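Local coordinates for putative mannose-1-phosphate guanylyl transferase (Thermus thermophilus, PDB 2CU2), which probably transfers the guanylyl group of GTP to mannose 1-phosphate, forming GDP-mannose and releasing pyrophosphate, at residues W17-E22 and F28-E33; G86-G91 and L103-A108; E94-G99 and R214-A219; I151-R156 and V244-G249. All coordinates share one frame; numbering follows the deposited sequence.

Contact 1: residues W17-E22 and F28-E33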
# COMPACT_ATOMS: atom_id res chain seq x y z
N TRP A 17 -2.82 9.27 -9.27
CA TRP A 17 -1.51 8.78 -8.87
C TRP A 17 -1.83 7.66 -7.86
O TRP A 17 -2.82 7.77 -7.13
CB TRP A 17 -0.73 9.91 -8.17
CG TRP A 17 0.64 9.51 -7.68
CD1 TRP A 17 1.82 9.65 -8.36
CD2 TRP A 17 0.95 8.86 -6.45
NE1 TRP A 17 2.86 9.12 -7.61
CE2 TRP A 17 2.35 8.64 -6.44
CE3 TRP A 17 0.19 8.45 -5.34
CZ2 TRP A 17 3.01 8.01 -5.37
CZ3 TRP A 17 0.84 7.83 -4.28
CH2 TRP A 17 2.23 7.61 -4.30
N PRO A 18 -1.01 6.60 -7.79
CA PRO A 18 0.22 6.28 -8.51
C PRO A 18 0.04 5.60 -9.87
O PRO A 18 1.03 5.27 -10.53
CB PRO A 18 0.93 5.35 -7.54
CG PRO A 18 -0.21 4.51 -7.07
CD PRO A 18 -1.30 5.56 -6.79
N LEU A 19 -1.21 5.37 -10.28
CA LEU A 19 -1.44 4.71 -11.56
C LEU A 19 -0.98 5.56 -12.73
O LEU A 19 -0.38 5.04 -13.67
CB LEU A 19 -2.92 4.36 -11.72
CG LEU A 19 -3.26 3.59 -13.00
CD1 LEU A 19 -2.56 2.24 -12.98
CD2 LEU A 19 -4.77 3.41 -13.11
N SER A 20 -1.23 6.86 -12.68
CA SER A 20 -0.78 7.74 -13.74
C SER A 20 0.72 8.01 -13.66
O SER A 20 1.36 7.96 -12.62
CB SER A 20 -1.58 9.04 -13.69
OG SER A 20 -1.47 9.61 -12.38
N ARG A 21 1.29 8.27 -14.86
CA ARG A 21 2.74 8.44 -15.00
C ARG A 21 3.05 9.69 -15.83
O ARG A 21 2.20 10.25 -16.51
CB ARG A 21 3.26 7.22 -15.75
CG ARG A 21 3.48 6.00 -14.86
CD ARG A 21 4.76 5.26 -15.26
NE ARG A 21 4.45 3.96 -15.86
CZ ARG A 21 5.01 3.68 -17.05
NH1 ARG A 21 5.78 4.57 -17.65
NH2 ARG A 21 4.84 2.46 -17.59
N GLU A 22 4.33 10.14 -15.77
CA GLU A 22 4.75 11.24 -16.64
C GLU A 22 4.56 10.86 -18.11
O GLU A 22 4.03 11.62 -18.92
CB GLU A 22 6.22 11.56 -16.38
CG GLU A 22 6.50 13.07 -16.34
CD GLU A 22 6.77 13.57 -17.74
OE1 GLU A 22 5.85 13.58 -18.54
OE2 GLU A 22 7.88 14.04 -17.99
N PHE A 28 -4.28 6.45 -21.03
CA PHE A 28 -3.51 5.24 -21.27
C PHE A 28 -3.37 4.33 -20.04
O PHE A 28 -2.45 3.53 -19.93
CB PHE A 28 -2.15 5.63 -21.84
CG PHE A 28 -2.31 6.50 -23.05
CD1 PHE A 28 -2.50 5.92 -24.29
CD2 PHE A 28 -2.20 7.88 -22.93
CE1 PHE A 28 -2.57 6.72 -25.42
CE2 PHE A 28 -2.27 8.67 -24.06
CZ PHE A 28 -2.46 8.10 -25.31
N LEU A 29 -4.30 4.50 -19.09
CA LEU A 29 -4.24 3.70 -17.88
C LEU A 29 -5.16 2.48 -17.87
O LEU A 29 -6.33 2.55 -18.22
CB LEU A 29 -4.60 4.65 -16.73
CG LEU A 29 -3.70 5.89 -16.71
CD1 LEU A 29 -4.07 6.87 -15.60
CD2 LEU A 29 -2.22 5.55 -16.50
N PRO A 30 -4.63 1.30 -17.48
CA PRO A 30 -5.42 0.08 -17.44
C PRO A 30 -6.38 0.08 -16.26
O PRO A 30 -6.01 -0.16 -15.12
CB PRO A 30 -4.45 -1.10 -17.32
CG PRO A 30 -3.16 -0.56 -16.71
CD PRO A 30 -3.26 1.00 -17.08
N LEU A 31 -7.66 0.40 -16.56
CA LEU A 31 -8.63 0.59 -15.48
C LEU A 31 -9.73 -0.48 -15.47
O LEU A 31 -9.59 -1.55 -14.90
CB LEU A 31 -9.25 1.98 -15.64
CG LEU A 31 -8.43 3.07 -14.94
CD1 LEU A 31 -9.02 4.46 -15.15
CD2 LEU A 31 -8.33 2.87 -13.43
N PHE A 32 -10.88 -0.14 -16.09
CA PHE A 32 -12.04 -1.02 -16.07
C PHE A 32 -11.90 -2.20 -17.04
O PHE A 32 -11.57 -2.04 -18.21
CB PHE A 32 -13.28 -0.20 -16.42
CG PHE A 32 -13.43 0.94 -15.45
CD1 PHE A 32 -13.78 0.67 -14.14
CD2 PHE A 32 -13.22 2.24 -15.88
CE1 PHE A 32 -13.93 1.72 -13.24
CE2 PHE A 32 -13.36 3.29 -14.97
CZ PHE A 32 -13.72 3.03 -13.65
N GLU A 33 -12.10 -3.44 -16.55
CA GLU A 33 -11.93 -4.60 -17.41
C GLU A 33 -10.47 -4.79 -17.85
O GLU A 33 -10.15 -5.60 -18.71
CB GLU A 33 -12.83 -4.43 -18.64
CG GLU A 33 -14.30 -4.77 -18.35
CD GLU A 33 -15.10 -4.70 -19.63
OE1 GLU A 33 -14.59 -5.08 -20.67
OE2 GLU A 33 -16.27 -4.30 -19.56
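Leu19 pushes its side chain between Leu29 and Leu31, and nearly everything that joins 17-22 to 28-33 is this apolar packing. Its CG stands anti to the backbone N (chi1 -176°), which carries CD2 across to the other segment. There CD2 lies 3.6 Å from Leu31 CD2, the two side chains passing at a slant, and the same Leu19 CD2 is 3.8 Å from Leu29 CB. Leu19 and Leu29 run alongside each other in opposite senses. The other methyl, Leu19 CD1, comes more loosely up to Pro30, 4.3 Å from its CD. Leu29 CD1 touches the side chain of Ser20, 3.8 Å from its CB. Were Leu19 an alanine, Leu31 CD2 and Leu29 CB would probably lose the methyl they share, leaving a gap between the two segments.

The second kind of contact is side chain on backbone. Leu29 reaches back with CD2, which sits 3.4 Å from the carbonyl O of Leu19 and 3.8 Å from Ser20 CA. The polar end of Ser20 looks elsewhere, its OG being hydrogen-bonded to the carbonyl O of Gly13.

Both segments belong to the long loop between strand 3-8 and helix 37-45, whose sequence matches the signature loop that binds the nucleotide in related sugar nucleotidyltransferases. Leu31 also touches Leu37 of that helix, while the backbone O of Pro30 is hydrogen-bonded to Tyr292.

What joins the two segments directly is thus hydrophobic methyl packing, while Ser20 OG and Pro30 O are bonded to other parts of the chain.

Contact 2: residues G86-G91 and L103-A108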
# COMPACT_ATOMS: atom_id res chain seq x y z
N GLY A 86 -7.80 24.06 -28.95
CA GLY A 86 -6.67 23.84 -29.84
C GLY A 86 -6.79 22.50 -30.57
O GLY A 86 -6.59 22.40 -31.77
N ALA A 87 -7.15 21.44 -29.85
CA ALA A 87 -7.33 20.14 -30.48
C ALA A 87 -8.47 20.21 -31.51
O ALA A 87 -8.37 19.66 -32.60
CB ALA A 87 -7.64 19.08 -29.43
N VAL A 88 -9.55 20.90 -31.16
CA VAL A 88 -10.68 21.02 -32.08
C VAL A 88 -10.26 21.77 -33.35
O VAL A 88 -10.69 21.44 -34.45
CB VAL A 88 -11.87 21.75 -31.40
CG1 VAL A 88 -12.93 22.09 -32.43
CG2 VAL A 88 -12.48 20.84 -30.32
N LEU A 89 -9.41 22.78 -33.19
CA LEU A 89 -8.91 23.55 -34.32
C LEU A 89 -8.25 22.60 -35.32
O LEU A 89 -8.54 22.64 -36.51
CB LEU A 89 -7.88 24.58 -33.85
CG LEU A 89 -6.95 25.16 -34.93
CD1 LEU A 89 -7.76 25.97 -35.93
CD2 LEU A 89 -5.88 26.02 -34.27
N LEU A 90 -7.37 21.74 -34.83
CA LEU A 90 -6.66 20.80 -35.69
C LEU A 90 -7.63 19.82 -36.36
O LEU A 90 -7.48 19.45 -37.52
CB LEU A 90 -5.66 20.02 -34.82
CG LEU A 90 -4.66 20.94 -34.11
CD1 LEU A 90 -3.52 20.16 -33.45
CD2 LEU A 90 -4.01 21.94 -35.06
N GLY A 91 -8.62 19.37 -35.57
CA GLY A 91 -9.59 18.43 -36.11
C GLY A 91 -10.38 19.04 -37.26
O GLY A 91 -10.69 18.39 -38.26
N LEU A 103 -18.22 16.42 -38.26
CA LEU A 103 -17.09 16.15 -37.39
C LEU A 103 -17.62 15.87 -35.99
O LEU A 103 -18.39 16.66 -35.43
CB LEU A 103 -16.11 17.33 -37.35
CG LEU A 103 -14.94 17.09 -36.39
CD1 LEU A 103 -14.14 15.87 -36.83
CD2 LEU A 103 -14.05 18.33 -36.32
N LEU A 104 -17.22 14.74 -35.44
CA LEU A 104 -17.63 14.33 -34.11
C LEU A 104 -16.41 14.56 -33.21
O LEU A 104 -15.29 14.17 -33.56
CB LEU A 104 -18.02 12.86 -34.16
CG LEU A 104 -19.08 12.30 -33.23
CD1 LEU A 104 -20.27 13.25 -33.12
CD2 LEU A 104 -19.51 10.94 -33.78
N VAL A 105 -16.61 15.22 -32.08
CA VAL A 105 -15.51 15.48 -31.16
C VAL A 105 -15.78 14.80 -29.82
O VAL A 105 -16.82 15.04 -29.20
CB VAL A 105 -15.33 17.00 -30.92
CG1 VAL A 105 -14.35 17.23 -29.78
CG2 VAL A 105 -14.83 17.67 -32.19
N LEU A 106 -14.85 13.96 -29.38
CA LEU A 106 -15.05 13.28 -28.11
C LEU A 106 -13.78 13.03 -27.29
O LEU A 106 -12.70 12.82 -27.84
CB LEU A 106 -15.76 11.94 -28.33
CG LEU A 106 -15.14 11.04 -29.39
CD1 LEU A 106 -14.72 9.72 -28.78
CD2 LEU A 106 -16.15 10.82 -30.50
N PRO A 107 -13.92 13.05 -25.96
CA PRO A 107 -12.84 12.74 -25.02
C PRO A 107 -12.58 11.23 -24.95
O PRO A 107 -13.46 10.41 -25.16
CB PRO A 107 -13.25 13.27 -23.66
CG PRO A 107 -14.77 13.32 -23.64
CD PRO A 107 -15.13 13.34 -25.20
N ALA A 108 -11.31 10.89 -24.67
CA ALA A 108 -10.95 9.48 -24.61
C ALA A 108 -10.74 9.03 -23.17
O ALA A 108 -10.37 7.90 -22.89
CB ALA A 108 -9.66 9.29 -25.41
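Leu103 and Val88 give up the most surface here, with Val105 next, in a beta-alpha-beta crossover: helix 83-98 follows strand 74-78, lies over the sheet of the Rossmann-like GT-A fold and leads into strand 102-107, which runs parallel to 74-78.

Val88 and Val105 make the side-chain contact. Their branches cross at about a right angle, with Val88 CG2 4.1 Å from Val105 CG1. The side chain of Val105 leaves the strand toward the helix, and the methyl that touches is the one anti to its backbone N (chi1 170°). The touch is a light one, methyl against methyl.

Leu103, two residues earlier on the same side of the strand, meets backbone instead. At Gly91, one helical turn on from Val88 and without a side chain, the leucine methyl meets main-chain atoms.

Phe192 of strand 184-192 flanks both Leu103 and Val105, and Met8 of strand 3-8 touches Val105 as well as Ala87 of the helix. The strand itself is bonded through its backbone to both of those neighbours. At the helix, Leu103 CD2 lies 3.9 Å from the carbonyl carbon of Gly91 and equally far from its O.

Contact 3: residues E94-G99 and R214-A219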
# COMPACT_ATOMS: atom_id res chain seq x y z
N GLU A 94 -8.39 19.29 -40.56
CA GLU A 94 -8.33 18.03 -41.30
C GLU A 94 -9.67 17.71 -41.97
O GLU A 94 -9.74 17.33 -43.13
CB GLU A 94 -7.96 16.92 -40.31
CG GLU A 94 -6.49 16.97 -39.91
CD GLU A 94 -5.63 16.78 -41.14
OE1 GLU A 94 -5.82 15.79 -41.84
OE2 GLU A 94 -4.78 17.62 -41.40
N ALA A 95 -10.75 17.84 -41.18
CA ALA A 95 -12.08 17.55 -41.73
C ALA A 95 -12.36 18.36 -42.99
O ALA A 95 -12.90 17.88 -43.98
CB ALA A 95 -13.11 17.89 -40.66
N LEU A 96 -12.00 19.66 -42.93
CA LEU A 96 -12.27 20.54 -44.06
C LEU A 96 -11.63 20.04 -45.35
O LEU A 96 -12.28 19.84 -46.37
CB LEU A 96 -11.75 21.93 -43.71
CG LEU A 96 -12.72 22.72 -42.82
CD1 LEU A 96 -12.13 24.05 -42.36
CD2 LEU A 96 -14.03 23.05 -43.53
N LYS A 97 -10.29 19.89 -45.31
CA LYS A 97 -9.59 19.48 -46.53
C LYS A 97 -9.78 17.99 -46.84
O LYS A 97 -9.38 17.49 -47.88
CB LYS A 97 -8.11 19.82 -46.39
CG LYS A 97 -7.43 19.08 -45.24
CD LYS A 97 -6.22 19.83 -44.69
CE LYS A 97 -4.97 18.95 -44.57
NZ LYS A 97 -4.13 19.43 -43.48
N GLU A 98 -10.38 17.28 -45.87
CA GLU A 98 -10.77 15.90 -46.14
C GLU A 98 -12.16 15.86 -46.79
O GLU A 98 -12.62 14.84 -47.29
CB GLU A 98 -10.78 15.13 -44.82
CG GLU A 98 -9.41 14.55 -44.47
CD GLU A 98 -8.84 13.83 -45.68
OE1 GLU A 98 -9.60 13.21 -46.41
OE2 GLU A 98 -7.62 13.89 -45.87
N GLY A 99 -12.85 17.02 -46.72
CA GLY A 99 -14.16 17.13 -47.35
C GLY A 99 -15.26 16.52 -46.49
O GLY A 99 -16.30 16.09 -46.96
N ARG A 214 -4.73 30.15 -41.58
CA ARG A 214 -3.32 30.06 -41.93
C ARG A 214 -2.85 28.61 -42.06
O ARG A 214 -1.98 28.28 -42.86
CB ARG A 214 -2.52 30.78 -40.84
CG ARG A 214 -2.74 32.29 -40.86
CD ARG A 214 -1.58 33.05 -40.21
NE ARG A 214 -1.60 32.89 -38.76
CZ ARG A 214 -0.55 32.27 -38.19
NH1 ARG A 214 0.45 31.84 -38.93
NH2 ARG A 214 -0.53 32.08 -36.86
N LEU A 215 -3.43 27.74 -41.22
CA LEU A 215 -3.05 26.33 -41.29
C LEU A 215 -3.39 25.73 -42.65
O LEU A 215 -2.60 25.05 -43.29
CB LEU A 215 -3.80 25.58 -40.18
CG LEU A 215 -3.11 25.72 -38.82
CD1 LEU A 215 -3.91 25.06 -37.69
CD2 LEU A 215 -1.72 25.08 -38.80
N LEU A 216 -4.64 25.98 -43.08
CA LEU A 216 -5.06 25.50 -44.39
C LEU A 216 -4.22 26.12 -45.51
O LEU A 216 -4.07 25.58 -46.60
CB LEU A 216 -6.53 25.89 -44.58
CG LEU A 216 -7.48 25.09 -43.68
CD1 LEU A 216 -8.89 25.70 -43.64
CD2 LEU A 216 -7.65 23.65 -44.14
N ALA A 217 -3.67 27.31 -45.21
CA ALA A 217 -2.92 28.05 -46.22
C ALA A 217 -1.42 27.77 -46.14
O ALA A 217 -0.60 28.49 -46.70
CB ALA A 217 -3.19 29.54 -46.02
N GLY A 218 -1.05 26.72 -45.38
CA GLY A 218 0.34 26.25 -45.42
C GLY A 218 1.20 26.71 -44.23
O GLY A 218 2.41 26.51 -44.20
N ALA A 219 0.59 27.38 -43.23
CA ALA A 219 1.39 27.81 -42.08
C ALA A 219 1.93 26.62 -41.27
O ALA A 219 1.42 25.51 -41.33
CB ALA A 219 0.53 28.70 -41.17
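Lys97 and Leu96 meet Leu216 where the C-terminal ends of two helices, 83-98 and 206-216, come together at the surface of the nucleotidyltransferase domain. Both helices finish in a Schellman motif with a glycine of positive phi, Gly99 on one and Gly218 on the other.

Lys97 shows best how the two ends fit. From CB the chain sets off with CG placed between the backbone N and carbonyl carbon (chi1 62°). CB and CG both pass beside Leu216, at 4.5 and 4.7 Å from its CD2. The nearest approach comes one atom further along, where Lys97 CD is 4.1 Å from Leu216 CD2, the two side chains crossing at a slant. After a bend at chi3 (-130°), CE leads out to NZ, alongside the carboxylate of Glu94. At the tip NZ is paired with Glu94, one turn earlier, in a salt bridge with OE2 at 2.8 Å. The lysine therefore lends its aliphatic stem to the leucine while its ammonium group is paired with a glutamate of its own helix.

Leu216 uses its other methyl on Leu96: the CD1 atoms of the two leucines are 3.9 Å apart, and the side chains cross nearly at right angles. Leu96 also touches Pro194, at the start of helix 194-204. Next to Leu216, Leu215 packs on Leu89 and Leu90 further back along helix 83-98, so the contact is the outer edge of a longer helix-helix seam.

As for the salt bridge, Lys97 NZ approaches Glu94 OE2 on its syn side, 35° out of the carboxylate plane.

Contact 4: residues I151-R156 and V244-G249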
# COMPACT_ATOMS: atom_id res chain seq x y z
N ILE A 151 -25.55 21.98 -18.61
CA ILE A 151 -26.20 22.60 -19.76
C ILE A 151 -27.68 22.85 -19.46
O ILE A 151 -28.36 21.98 -18.92
CB ILE A 151 -26.13 21.71 -21.01
CG1 ILE A 151 -24.67 21.35 -21.33
CG2 ILE A 151 -26.76 22.43 -22.18
CD1 ILE A 151 -24.53 20.36 -22.48
N ARG A 152 -28.17 24.03 -19.83
CA ARG A 152 -29.57 24.38 -19.64
C ARG A 152 -30.34 23.84 -20.83
O ARG A 152 -29.94 24.07 -21.97
CB ARG A 152 -29.79 25.90 -19.62
CG ARG A 152 -29.01 26.69 -18.60
CD ARG A 152 -29.61 28.09 -18.47
NE ARG A 152 -28.80 28.99 -17.67
CZ ARG A 152 -27.71 29.62 -18.11
NH1 ARG A 152 -27.30 29.44 -19.36
NH2 ARG A 152 -27.03 30.42 -17.30
N LEU A 153 -31.44 23.15 -20.58
CA LEU A 153 -32.22 22.60 -21.67
C LEU A 153 -33.49 23.39 -21.95
O LEU A 153 -34.20 23.79 -21.03
CB LEU A 153 -32.61 21.16 -21.38
CG LEU A 153 -31.51 20.12 -21.20
CD1 LEU A 153 -32.17 18.76 -21.01
CD2 LEU A 153 -30.57 20.11 -22.41
N GLY A 154 -33.77 23.63 -23.23
CA GLY A 154 -34.98 24.33 -23.61
C GLY A 154 -35.99 23.25 -23.93
O GLY A 154 -35.78 22.10 -23.54
N PRO A 155 -37.09 23.57 -24.64
CA PRO A 155 -38.07 22.53 -24.97
C PRO A 155 -37.52 21.46 -25.90
O PRO A 155 -36.58 21.70 -26.66
CB PRO A 155 -39.22 23.33 -25.59
CG PRO A 155 -38.50 24.47 -26.25
CD PRO A 155 -37.50 24.87 -25.19
N ARG A 156 -38.10 20.27 -25.84
CA ARG A 156 -37.68 19.15 -26.68
C ARG A 156 -38.22 19.27 -28.10
O ARG A 156 -39.38 19.61 -28.31
CB ARG A 156 -38.13 17.82 -26.06
CG ARG A 156 -37.77 16.59 -26.88
CD ARG A 156 -37.59 15.36 -26.01
NE ARG A 156 -37.12 14.22 -26.79
CZ ARG A 156 -36.40 13.21 -26.31
NH1 ARG A 156 -36.06 13.18 -25.02
NH2 ARG A 156 -36.02 12.22 -27.11
N VAL A 244 -27.56 25.97 -30.51
CA VAL A 244 -27.09 24.73 -29.91
C VAL A 244 -28.23 23.73 -29.69
O VAL A 244 -29.32 24.06 -29.24
CB VAL A 244 -26.45 25.07 -28.57
CG1 VAL A 244 -25.93 23.80 -27.90
CG2 VAL A 244 -25.29 26.03 -28.78
N ARG A 245 -27.96 22.46 -30.06
CA ARG A 245 -28.90 21.39 -29.76
C ARG A 245 -28.26 20.36 -28.82
O ARG A 245 -27.05 20.18 -28.78
CB ARG A 245 -29.30 20.71 -31.07
CG ARG A 245 -30.30 21.53 -31.89
CD ARG A 245 -30.43 21.01 -33.32
NE ARG A 245 -31.52 21.70 -34.02
CZ ARG A 245 -31.69 21.43 -35.33
NH1 ARG A 245 -30.88 20.57 -35.94
NH2 ARG A 245 -32.67 22.03 -36.01
N VAL A 246 -29.12 19.71 -28.01
CA VAL A 246 -28.58 18.74 -27.06
C VAL A 246 -29.32 17.40 -27.14
O VAL A 246 -30.55 17.33 -27.10
CB VAL A 246 -28.72 19.33 -25.65
CG1 VAL A 246 -28.11 18.37 -24.63
CG2 VAL A 246 -28.00 20.66 -25.59
N VAL A 247 -28.53 16.34 -27.20
CA VAL A 247 -29.00 14.96 -27.13
C VAL A 247 -28.70 14.34 -25.76
O VAL A 247 -27.59 14.38 -25.26
CB VAL A 247 -28.32 14.16 -28.23
CG1 VAL A 247 -28.78 12.70 -28.18
CG2 VAL A 247 -28.68 14.74 -29.59
N LEU A 248 -29.76 13.78 -25.15
CA LEU A 248 -29.58 13.16 -23.84
C LEU A 248 -29.16 11.69 -23.95
O LEU A 248 -29.86 10.85 -24.50
CB LEU A 248 -30.91 13.25 -23.08
CG LEU A 248 -31.22 14.67 -22.60
CD1 LEU A 248 -32.38 14.70 -21.60
CD2 LEU A 248 -30.04 15.34 -21.90
N GLY A 249 -27.94 11.41 -23.45
CA GLY A 249 -27.49 10.03 -23.40
C GLY A 249 -27.97 9.35 -22.11
O GLY A 249 -27.97 9.92 -21.03
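One residue before Val246, on which Ile151 and Leu153 pack, Arg245 has its guanidinium gripped three times: NH2 in a salt bridge with Glu130, NH1 on the carbonyl O of Ala128, and a cation-pi contact with Phe133. Strands 150-157 and 244-249 belong to one curled sheet, in which they join 160-167, 134-139 and 184-192 in a closed ring of paired strands. The two are not paired with each other but both pair with 160-167; the axes of their segments come within 8.3 Å at 92°, and their side chains meet inside the ring.

The filling is aliphatic. Leu153 holds its CG anti to the carbonyl carbon (chi1 -61°) and splits its two methyls: CD2 lies 3.7 Å from Val246 CG1, the side chains crossing at about a right angle, and CD1 meets Leu248 tip to tip. Replacing Leu153 with a serine would probably strip Val246 CG1 and the end of Leu248 of the methyls that meet them, leaving a hydroxyl among methyls.

Val184 touches Ile151, Leu153 and Leu248, extending the apolar cluster to strand 184-192. Deeper along the strand, Ile151 and Val246 slide past each other in opposite senses, with their CG2 methyls 4.0 Å apart.

From the N terminus, contact 1 comes first: it closes a short loop, five residues long, within the connection between strand 3-8 and helix 37-45. Contact 2 follows separately, bringing helix 83-98 down on strand 102-107. Contact 3 opens inside the loop that contact 2 closes and closes far downstream at 214-219, joining the ends of helices 83-98 and 206-216, so the two cross. They also touch in space, through helix 83-98, which both use. Contact 4 starts within the long span of contact 3 and ends beyond it, crossing it too; it joins strands 150-157 and 244-249 of the large sheet that contact 2 also reaches. Contacts 1 and 4 lie on opposite sides of the chain's centre.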